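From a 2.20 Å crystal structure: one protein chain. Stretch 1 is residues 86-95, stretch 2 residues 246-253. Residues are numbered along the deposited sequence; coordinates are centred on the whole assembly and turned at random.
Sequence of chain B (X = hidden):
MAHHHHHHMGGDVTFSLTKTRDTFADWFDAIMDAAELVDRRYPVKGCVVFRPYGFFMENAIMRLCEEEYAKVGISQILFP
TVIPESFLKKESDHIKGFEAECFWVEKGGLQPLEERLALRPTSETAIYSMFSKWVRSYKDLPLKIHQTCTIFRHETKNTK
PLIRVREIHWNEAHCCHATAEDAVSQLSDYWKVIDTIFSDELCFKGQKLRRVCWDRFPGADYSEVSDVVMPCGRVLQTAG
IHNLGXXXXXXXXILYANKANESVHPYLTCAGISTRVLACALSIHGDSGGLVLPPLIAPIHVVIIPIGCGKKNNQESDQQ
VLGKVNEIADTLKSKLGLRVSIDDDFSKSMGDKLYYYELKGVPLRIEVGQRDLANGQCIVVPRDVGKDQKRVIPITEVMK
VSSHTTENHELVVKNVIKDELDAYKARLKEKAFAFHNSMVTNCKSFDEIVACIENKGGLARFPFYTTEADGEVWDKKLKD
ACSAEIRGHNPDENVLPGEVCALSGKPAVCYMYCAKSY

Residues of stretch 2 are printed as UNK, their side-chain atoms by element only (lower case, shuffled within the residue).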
# COMPACT_ATOMS: atom_id res chain seq x y z
N SER B 86 -13.21 2.86 25.05
CA SER B 86 -12.68 3.84 26.01
C SER B 86 -11.77 4.90 25.37
O SER B 86 -11.75 6.04 25.81
CB SER B 86 -11.96 3.13 27.14
OG SER B 86 -10.99 2.24 26.63
N PHE B 87 -11.02 4.52 24.34
CA PHE B 87 -10.23 5.48 23.56
C PHE B 87 -11.15 6.49 22.86
O PHE B 87 -10.99 7.71 22.98
CB PHE B 87 -9.41 4.76 22.48
CG PHE B 87 -8.07 4.25 22.96
CD1 PHE B 87 -7.81 4.03 24.31
CD2 PHE B 87 -7.08 3.94 22.03
CE1 PHE B 87 -6.58 3.55 24.72
CE2 PHE B 87 -5.85 3.46 22.44
CZ PHE B 87 -5.60 3.26 23.78
N LEU B 88 -12.12 5.95 22.13
CA LEU B 88 -12.96 6.72 21.22
C LEU B 88 -13.84 7.74 21.93
O LEU B 88 -14.17 8.78 21.35
CB LEU B 88 -13.82 5.76 20.39
CG LEU B 88 -14.53 6.30 19.15
CD1 LEU B 88 -13.54 6.60 18.05
CD2 LEU B 88 -15.59 5.30 18.69
N LYS B 89 -14.21 7.45 23.18
CA LYS B 89 -15.08 8.32 23.97
C LYS B 89 -14.35 9.41 24.78
O LYS B 89 -15.01 10.23 25.43
CB LYS B 89 -15.94 7.47 24.91
CG LYS B 89 -15.20 6.97 26.15
CD LYS B 89 -16.06 6.03 26.99
CE LYS B 89 -15.37 5.72 28.32
NZ LYS B 89 -16.07 4.65 29.08
N LYS B 90 -13.02 9.41 24.78
CA LYS B 90 -12.24 10.36 25.59
C LYS B 90 -12.55 11.84 25.25
O LYS B 90 -12.81 12.62 26.16
CB LYS B 90 -10.73 10.11 25.43
CG LYS B 90 -10.13 9.10 26.42
CD LYS B 90 -9.40 9.79 27.57
CE LYS B 90 -8.28 8.92 28.15
NZ LYS B 90 -8.77 7.65 28.77
N GLU B 91 -12.53 12.20 23.97
CA GLU B 91 -12.72 13.60 23.55
C GLU B 91 -14.18 13.84 23.16
O GLU B 91 -14.68 13.25 22.20
CB GLU B 91 -11.80 13.95 22.37
CG GLU B 91 -11.26 15.40 22.37
CD GLU B 91 -12.33 16.48 22.16
OE1 GLU B 91 -13.31 16.26 21.41
OE2 GLU B 91 -12.16 17.57 22.74
N SER B 92 -14.84 14.73 23.90
CA SER B 92 -16.29 14.94 23.80
C SER B 92 -16.75 15.41 22.42
O SER B 92 -17.58 14.76 21.78
CB SER B 92 -16.75 15.93 24.86
OG SER B 92 -18.16 16.14 24.78
N ASP B 93 -16.24 16.55 21.97
CA ASP B 93 -16.67 17.12 20.70
C ASP B 93 -16.33 16.21 19.51
O ASP B 93 -17.09 16.15 18.54
CB ASP B 93 -16.09 18.53 20.51
CG ASP B 93 -16.74 19.56 21.44
OD1 ASP B 93 -17.80 19.26 22.04
OD2 ASP B 93 -16.19 20.68 21.57
N HIS B 94 -15.22 15.49 19.59
CA HIS B 94 -14.83 14.54 18.54
C HIS B 94 -15.81 13.36 18.46
O HIS B 94 -16.24 12.98 17.37
CB HIS B 94 -13.41 14.05 18.77
CG HIS B 94 -12.86 13.21 17.67
ND1 HIS B 94 -12.51 13.72 16.44
CD2 HIS B 94 -12.59 11.88 17.61
CE1 HIS B 94 -12.05 12.75 15.67
NE2 HIS B 94 -12.09 11.62 16.36
N ILE B 95 -16.16 12.78 19.62
CA ILE B 95 -17.05 11.61 19.64
C ILE B 95 -18.49 11.95 19.25
O ILE B 95 -19.13 11.17 18.54
CB ILE B 95 -17.02 10.86 21.00
CG1 ILE B 95 -17.85 9.57 20.93
CG2 ILE B 95 -17.53 11.74 22.14
CD1 ILE B 95 -17.54 8.70 19.72
N UNK B 246 -4.27 22.27 21.10
CA UNK B 246 -3.80 21.48 22.23
C UNK B 246 -4.92 20.65 22.87
O UNK B 246 -4.68 19.94 23.84
c UNK B 246 -1.39 24.13 23.69
o UNK B 246 -2.11 25.12 23.83
c UNK B 246 -3.17 22.40 23.27
c UNK B 246 -1.83 22.96 22.84
n UNK B 246 -0.18 24.04 24.25
N UNK B 247 -6.13 20.72 22.30
CA UNK B 247 -7.31 20.07 22.88
C UNK B 247 -7.15 18.57 23.08
O UNK B 247 -7.42 18.05 24.16
c UNK B 247 -9.16 21.73 22.22
c UNK B 247 -8.55 20.35 22.02
n UNK B 247 -12.42 22.18 22.66
c UNK B 247 -10.04 22.17 21.04
n UNK B 247 -11.23 21.33 20.85
n UNK B 247 -13.34 20.55 21.33
c UNK B 247 -12.33 21.36 21.61
N UNK B 248 -6.73 17.88 22.02
CA UNK B 248 -6.51 16.43 22.07
C UNK B 248 -5.34 16.06 22.98
O UNK B 248 -5.36 15.01 23.63
c UNK B 248 -9.19 16.33 18.29
c UNK B 248 -8.22 14.41 20.00
c UNK B 248 -7.55 15.61 19.88
c UNK B 248 -6.28 15.87 20.67
c UNK B 248 -9.85 15.12 18.41
c UNK B 248 -9.37 14.16 19.28
c UNK B 248 -8.05 16.56 19.02
N UNK B 249 -4.31 16.91 23.04
CA UNK B 249 -3.15 16.67 23.89
C UNK B 249 -3.53 16.68 25.37
O UNK B 249 -2.99 15.91 26.17
o UNK B 249 -1.65 17.72 22.30
c UNK B 249 -2.07 17.73 23.64
N UNK B 250 -4.45 17.57 25.73
CA UNK B 250 -4.98 17.60 27.10
C UNK B 250 -5.85 16.37 27.36
O UNK B 250 -5.72 15.73 28.40
c UNK B 250 -5.80 18.86 27.34
o UNK B 250 -6.25 18.90 28.68
N UNK B 251 -6.72 16.05 26.42
CA UNK B 251 -7.64 14.92 26.59
C UNK B 251 -6.88 13.60 26.68
O UNK B 251 -7.18 12.78 27.53
c UNK B 251 -8.67 14.86 25.44
o UNK B 251 -9.34 16.12 25.33
c UNK B 251 -9.70 13.76 25.69
N UNK B 252 -5.89 13.41 25.82
CA UNK B 252 -5.13 12.15 25.79
C UNK B 252 -3.83 12.19 26.59
O UNK B 252 -3.03 11.25 26.54
c UNK B 252 -4.93 11.70 24.34
c UNK B 252 -6.21 11.32 23.66
c UNK B 252 -8.19 11.91 22.41
c UNK B 252 -6.71 10.03 23.78
c UNK B 252 -7.91 9.68 23.20
c UNK B 252 -6.97 12.26 22.99
c UNK B 252 -8.65 10.62 22.51
N UNK B 253 -3.64 13.26 27.37
CA UNK B 253 -2.48 13.41 28.24
C UNK B 253 -1.16 13.27 27.49
O UNK B 253 -0.30 12.46 27.86
c UNK B 253 -2.54 12.40 29.40
o UNK B 253 -4.71 13.24 29.93
o UNK B 253 -3.53 12.33 31.55
c UNK B 253 -3.68 12.68 30.36

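Position 246 has five side-chain atoms: a run of three carbons, the third carrying one oxygen and one nitrogen. That is a carboxamide on a two-carbon arm, and it stays far from stretch 1. It is Gln246.

Position 247 has three carbons, a nitrogen, then a carbon bearing two more nitrogens. Its CB points toward stretch 1, and the planar end group meets two acids differently. One terminal nitrogen lies 2.9 Å from Asp93 OD2, which sits at the group's edge, and 3.5 Å from Glu91 OE2, which sits over one face. The group is a guanidinium, so this is Arg247. The Asp93 contact is a salt bridge with a hydrogen bond inside it, from Arg247 NH1; toward Glu91 OE2 no N-H points, so that salt bridge rests on charge alone.

Position 248 has one carbon leading to a ring of six carbons with no oxygen. Its CB points sideways, but the ring comes nearer. Glu91 CG lies over one face, 4.1 Å from the ring centroid, a CH-pi contact, while the ring edge is turned to the face of His94, with a ring carbon 3.6 Å from His94 ND1 and the planes at 79°. It is Phe248.

Positions 249 and 250 each have one carbon and one oxygen, and neither reaches stretch 1; the first is buried, the second exposed. They are Ser249 and Ser250.

Position 251 has a carbon carrying one oxygen and one carbon. Its CB points toward stretch 1, and the branch carbon packs 3.3 Å from Lys90 O and 3.8 Å from Lys90 CB. This beta-branched hydroxyl is Thr251. Thr251 OG1 donates to Arg247 O at 3.0 Å, one turn back.

Position 252 again has one carbon and a six-carbon ring. Phe87 O lies near the plane at the ring edge, 3.7 Å from one ring carbon, and Lys90 CB is 3.6 Å from another. It is Phe252, the first residue to leave helical geometry.

Position 253 has two carbons, the second carrying two oxygens, a short carboxylate with no contact across: Asp253.

The contact works by spacing. Positions 247, 248 and 251, from the helix, and 252, just past its end, meet the turn and helix start around Glu91, whose CA is 6.1 Å from the CA of Thr251. Glu91 touches all four: Glu91 OE1 caps its own helix by accepting from His94 N at 2.7 Å, its CG covers Phe248, and its OE2 faces Arg247. Thus one acid both caps a helix and contacts the other stretch.

Stretch 2 246-253: QRFSSTFD
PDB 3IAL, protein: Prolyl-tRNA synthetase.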